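Protein F2 like fibronectin-binding protein (Streptococcus pneumoniae, PDB 5A0N) probably acts as a surface adhesin of the bacterium, its N-terminal domain carrying an internal thioester thought to bind host molecules covalently. Local coordinates at residues 13-24 / 36-47. Sequence-based numbering, arbitrary orientation.
Sequences ISGNGKYYSLGQ and YNNLTVITSDTH
Tyr-20 lays one face of its ring over Ser-44, whose CB sits 3.9 Å from the ring centroid in a CH-pi contact; serine suits because its short side chain sets CB on the ring while OG turns toward Asn-16 OD1 and Lys-18 O. Tyr-20 CB packs on Ile-42 CG1, and Ile-42 CD1 reaches on to Leu-22 CD2, giving this side a greasy strip that Phe-66 helps cover. Tyr-20 and Ile-42 form a hydrogen-bonded pair, the bond from Ile-42 N to Tyr-20 O running almost straight at 170°. In Ser-21, OG lies anti to the backbone N (chi1 178°), which carries the hydroxyl 3.1 Å from Thr-40 O, above the carbonyl plane; Leu-22 N grips the same oxygen, and Ser-21 OG accepts from Gly-23 N, an ST turn. Asn-37 uses both ends of its amide: ND2 donates to Leu-22 O at 3.0 Å and to Glu-26 O, while OD1 pairs with Thr-35. Gln-24, extended, brings NE2 within 3.1 Å of Tyr-36 OH, also bonded to His-140. Gly-15 N meets Asp-45 OD2 from the syn side, 33° out of plane; lacking a side chain, glycine leaves the carboxylate room. Strand 41-43 lies between 19-21 and 49-51 in a small antiparallel sheet of the thioester domain.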
# COMPACT_ATOMS: atom_id res chain seq x y z
N ILE A 13 0.64 -18.89 -1.90
CA ILE A 13 1.82 -19.03 -1.06
C ILE A 13 2.94 -19.60 -1.92
O ILE A 13 2.76 -20.63 -2.56
CB ILE A 13 1.55 -19.92 0.16
CG1 ILE A 13 0.51 -19.22 1.08
CG2 ILE A 13 2.84 -20.24 0.92
CD1 ILE A 13 0.99 -17.97 1.85
N SER A 14 4.08 -18.95 -1.95
CA SER A 14 5.20 -19.33 -2.81
C SER A 14 5.94 -20.51 -2.23
O SER A 14 6.27 -20.49 -1.04
CB SER A 14 6.23 -18.18 -2.89
OG SER A 14 7.12 -18.45 -3.92
N GLY A 15 6.28 -21.49 -3.06
CA GLY A 15 7.04 -22.63 -2.61
C GLY A 15 8.42 -22.29 -2.07
O GLY A 15 8.92 -23.01 -1.23
N ASN A 16 9.01 -21.20 -2.57
CA ASN A 16 10.34 -20.77 -2.13
C ASN A 16 10.31 -19.59 -1.18
O ASN A 16 11.35 -19.08 -0.82
CB ASN A 16 11.24 -20.47 -3.34
CG ASN A 16 10.78 -19.26 -4.13
OD1 ASN A 16 9.75 -18.67 -3.85
ND2 ASN A 16 11.57 -18.89 -5.14
N GLY A 17 9.12 -19.17 -0.78
CA GLY A 17 8.99 -18.04 0.13
C GLY A 17 9.24 -16.67 -0.49
O GLY A 17 9.28 -15.69 0.24
N LYS A 18 9.40 -16.61 -1.83
CA LYS A 18 9.66 -15.35 -2.51
C LYS A 18 8.46 -14.88 -3.32
O LYS A 18 7.71 -15.67 -3.88
CB LYS A 18 10.89 -15.44 -3.43
CG LYS A 18 12.17 -15.90 -2.75
CD LYS A 18 12.56 -14.99 -1.58
CE LYS A 18 13.87 -15.37 -0.93
NZ LYS A 18 14.95 -14.91 -1.81
N TYR A 19 8.30 -13.56 -3.35
CA TYR A 19 7.15 -12.89 -3.94
C TYR A 19 7.61 -11.71 -4.78
O TYR A 19 8.64 -11.08 -4.48
CB TYR A 19 6.19 -12.40 -2.83
CG TYR A 19 5.65 -13.53 -1.98
CD1 TYR A 19 6.38 -14.03 -0.91
CD2 TYR A 19 4.44 -14.16 -2.27
CE1 TYR A 19 5.96 -15.10 -0.16
CE2 TYR A 19 3.96 -15.21 -1.51
CZ TYR A 19 4.74 -15.70 -0.47
OH TYR A 19 4.25 -16.79 0.20
N TYR A 20 6.81 -11.38 -5.80
CA TYR A 20 7.03 -10.25 -6.68
C TYR A 20 5.84 -9.31 -6.53
O TYR A 20 4.79 -9.70 -6.00
CB TYR A 20 7.13 -10.67 -8.15
CG TYR A 20 8.11 -11.78 -8.47
CD1 TYR A 20 9.31 -11.95 -7.78
CD2 TYR A 20 7.83 -12.65 -9.50
CE1 TYR A 20 10.22 -12.92 -8.15
CE2 TYR A 20 8.70 -13.63 -9.87
CZ TYR A 20 9.91 -13.78 -9.20
OH TYR A 20 10.79 -14.76 -9.56
N SER A 21 5.98 -8.07 -7.02
CA SER A 21 4.84 -7.17 -7.08
C SER A 21 4.67 -6.58 -8.47
O SER A 21 5.63 -6.30 -9.21
CB SER A 21 4.98 -6.04 -6.07
OG SER A 21 3.91 -5.12 -6.14
N LEU A 22 3.40 -6.37 -8.83
CA LEU A 22 3.04 -5.75 -10.09
C LEU A 22 3.30 -4.25 -10.08
O LEU A 22 3.25 -3.60 -11.15
CB LEU A 22 1.57 -6.02 -10.43
CG LEU A 22 1.19 -7.50 -10.48
CD1 LEU A 22 -0.25 -7.66 -10.94
CD2 LEU A 22 2.13 -8.34 -11.37
N GLY A 23 3.58 -3.66 -8.92
CA GLY A 23 3.93 -2.27 -8.85
C GLY A 23 2.79 -1.34 -8.62
O GLY A 23 1.64 -1.75 -8.50
N GLN A 24 3.12 -0.05 -8.56
CA GLN A 24 2.13 1.01 -8.39
C GLN A 24 1.66 1.40 -9.80
O GLN A 24 0.74 0.76 -10.33
CB GLN A 24 2.66 2.15 -7.54
CG GLN A 24 1.54 3.12 -7.20
CD GLN A 24 1.95 4.38 -6.48
OE1 GLN A 24 3.11 4.75 -6.46
NE2 GLN A 24 0.95 5.03 -5.86
N TYR A 36 -2.30 1.25 -13.28
CA TYR A 36 -2.23 1.34 -11.82
C TYR A 36 -2.56 -0.04 -11.27
O TYR A 36 -3.68 -0.53 -11.45
CB TYR A 36 -3.20 2.41 -11.29
CG TYR A 36 -2.88 2.75 -9.84
CD1 TYR A 36 -3.24 1.91 -8.81
CD2 TYR A 36 -2.18 3.88 -9.53
CE1 TYR A 36 -2.89 2.18 -7.49
CE2 TYR A 36 -1.81 4.15 -8.23
CZ TYR A 36 -2.15 3.30 -7.21
OH TYR A 36 -1.76 3.60 -5.92
N ASN A 37 -1.58 -0.68 -10.61
CA ASN A 37 -1.65 -2.11 -10.31
C ASN A 37 -1.80 -2.46 -8.83
O ASN A 37 -1.72 -3.61 -8.46
CB ASN A 37 -0.46 -2.86 -10.90
CG ASN A 37 -0.25 -2.52 -12.35
OD1 ASN A 37 -1.23 -2.39 -13.11
ND2 ASN A 37 0.98 -2.35 -12.75
N ASN A 38 -2.01 -1.44 -7.97
CA ASN A 38 -2.35 -1.63 -6.56
C ASN A 38 -1.29 -2.34 -5.75
O ASN A 38 -1.57 -2.84 -4.67
CB ASN A 38 -3.69 -2.31 -6.41
CG ASN A 38 -4.86 -1.42 -6.75
OD1 ASN A 38 -4.74 -0.23 -7.04
ND2 ASN A 38 -6.05 -1.99 -6.67
N LEU A 39 -0.07 -2.41 -6.28
CA LEU A 39 1.01 -3.17 -5.65
C LEU A 39 0.62 -4.60 -5.34
O LEU A 39 1.11 -5.20 -4.40
CB LEU A 39 1.61 -2.42 -4.45
CG LEU A 39 2.42 -1.18 -4.82
CD1 LEU A 39 2.44 -0.14 -3.68
CD2 LEU A 39 3.85 -1.55 -5.26
N THR A 40 -0.23 -5.16 -6.20
CA THR A 40 -0.57 -6.58 -6.06
C THR A 40 0.69 -7.41 -5.90
O THR A 40 1.67 -7.21 -6.63
CB THR A 40 -1.34 -7.06 -7.29
OG1 THR A 40 -2.55 -6.29 -7.40
CG2 THR A 40 -1.66 -8.53 -7.28
N VAL A 41 0.66 -8.38 -4.98
CA VAL A 41 1.80 -9.24 -4.72
C VAL A 41 1.43 -10.63 -5.22
O VAL A 41 0.31 -11.11 -5.01
CB VAL A 41 2.17 -9.25 -3.22
CG1 VAL A 41 3.41 -10.07 -3.02
CG2 VAL A 41 2.36 -7.82 -2.71
N ILE A 42 2.40 -11.25 -5.91
CA ILE A 42 2.24 -12.56 -6.54
C ILE A 42 3.35 -13.51 -6.08
O ILE A 42 4.45 -13.09 -5.76
CB ILE A 42 2.18 -12.44 -8.07
CG1 ILE A 42 3.51 -11.89 -8.65
CG2 ILE A 42 0.99 -11.61 -8.53
CD1 ILE A 42 3.60 -12.02 -10.17
N THR A 43 3.05 -14.80 -6.14
CA THR A 43 4.04 -15.81 -5.86
C THR A 43 5.10 -15.82 -6.96
O THR A 43 4.80 -15.60 -8.15
CB THR A 43 3.43 -17.20 -5.75
OG1 THR A 43 2.84 -17.51 -7.02
CG2 THR A 43 2.38 -17.25 -4.63
N SER A 44 6.34 -16.09 -6.58
CA SER A 44 7.45 -16.10 -7.57
C SER A 44 7.36 -17.28 -8.50
O SER A 44 7.91 -17.21 -9.59
CB SER A 44 8.80 -16.12 -6.88
OG SER A 44 8.96 -17.31 -6.16
N ASP A 45 6.69 -18.36 -8.09
CA ASP A 45 6.67 -19.57 -8.87
C ASP A 45 5.47 -19.64 -9.81
O ASP A 45 5.60 -19.73 -11.04
CB ASP A 45 6.79 -20.82 -7.98
CG ASP A 45 5.91 -20.83 -6.73
OD1 ASP A 45 5.00 -20.02 -6.54
OD2 ASP A 45 6.15 -21.73 -5.88
N THR A 46 4.27 -19.58 -9.25
CA THR A 46 3.06 -19.71 -10.01
C THR A 46 2.45 -18.39 -10.48
O THR A 46 1.50 -18.39 -11.24
CB THR A 46 2.01 -20.47 -9.21
OG1 THR A 46 1.76 -19.77 -8.00
CG2 THR A 46 2.45 -21.90 -8.91
N HIS A 47 2.93 -17.27 -9.94
CA HIS A 47 2.42 -15.94 -10.28
C HIS A 47 0.95 -15.80 -9.87
O HIS A 47 0.16 -15.11 -10.53
CB HIS A 47 2.62 -15.54 -11.75
CG HIS A 47 4.03 -15.66 -12.22
ND1 HIS A 47 4.38 -15.42 -13.53
CD2 HIS A 47 5.18 -15.95 -11.57
CE1 HIS A 47 5.68 -15.59 -13.67
NE2 HIS A 47 6.19 -15.91 -12.50
O HOH W 1 2.75 -21.26 -5.30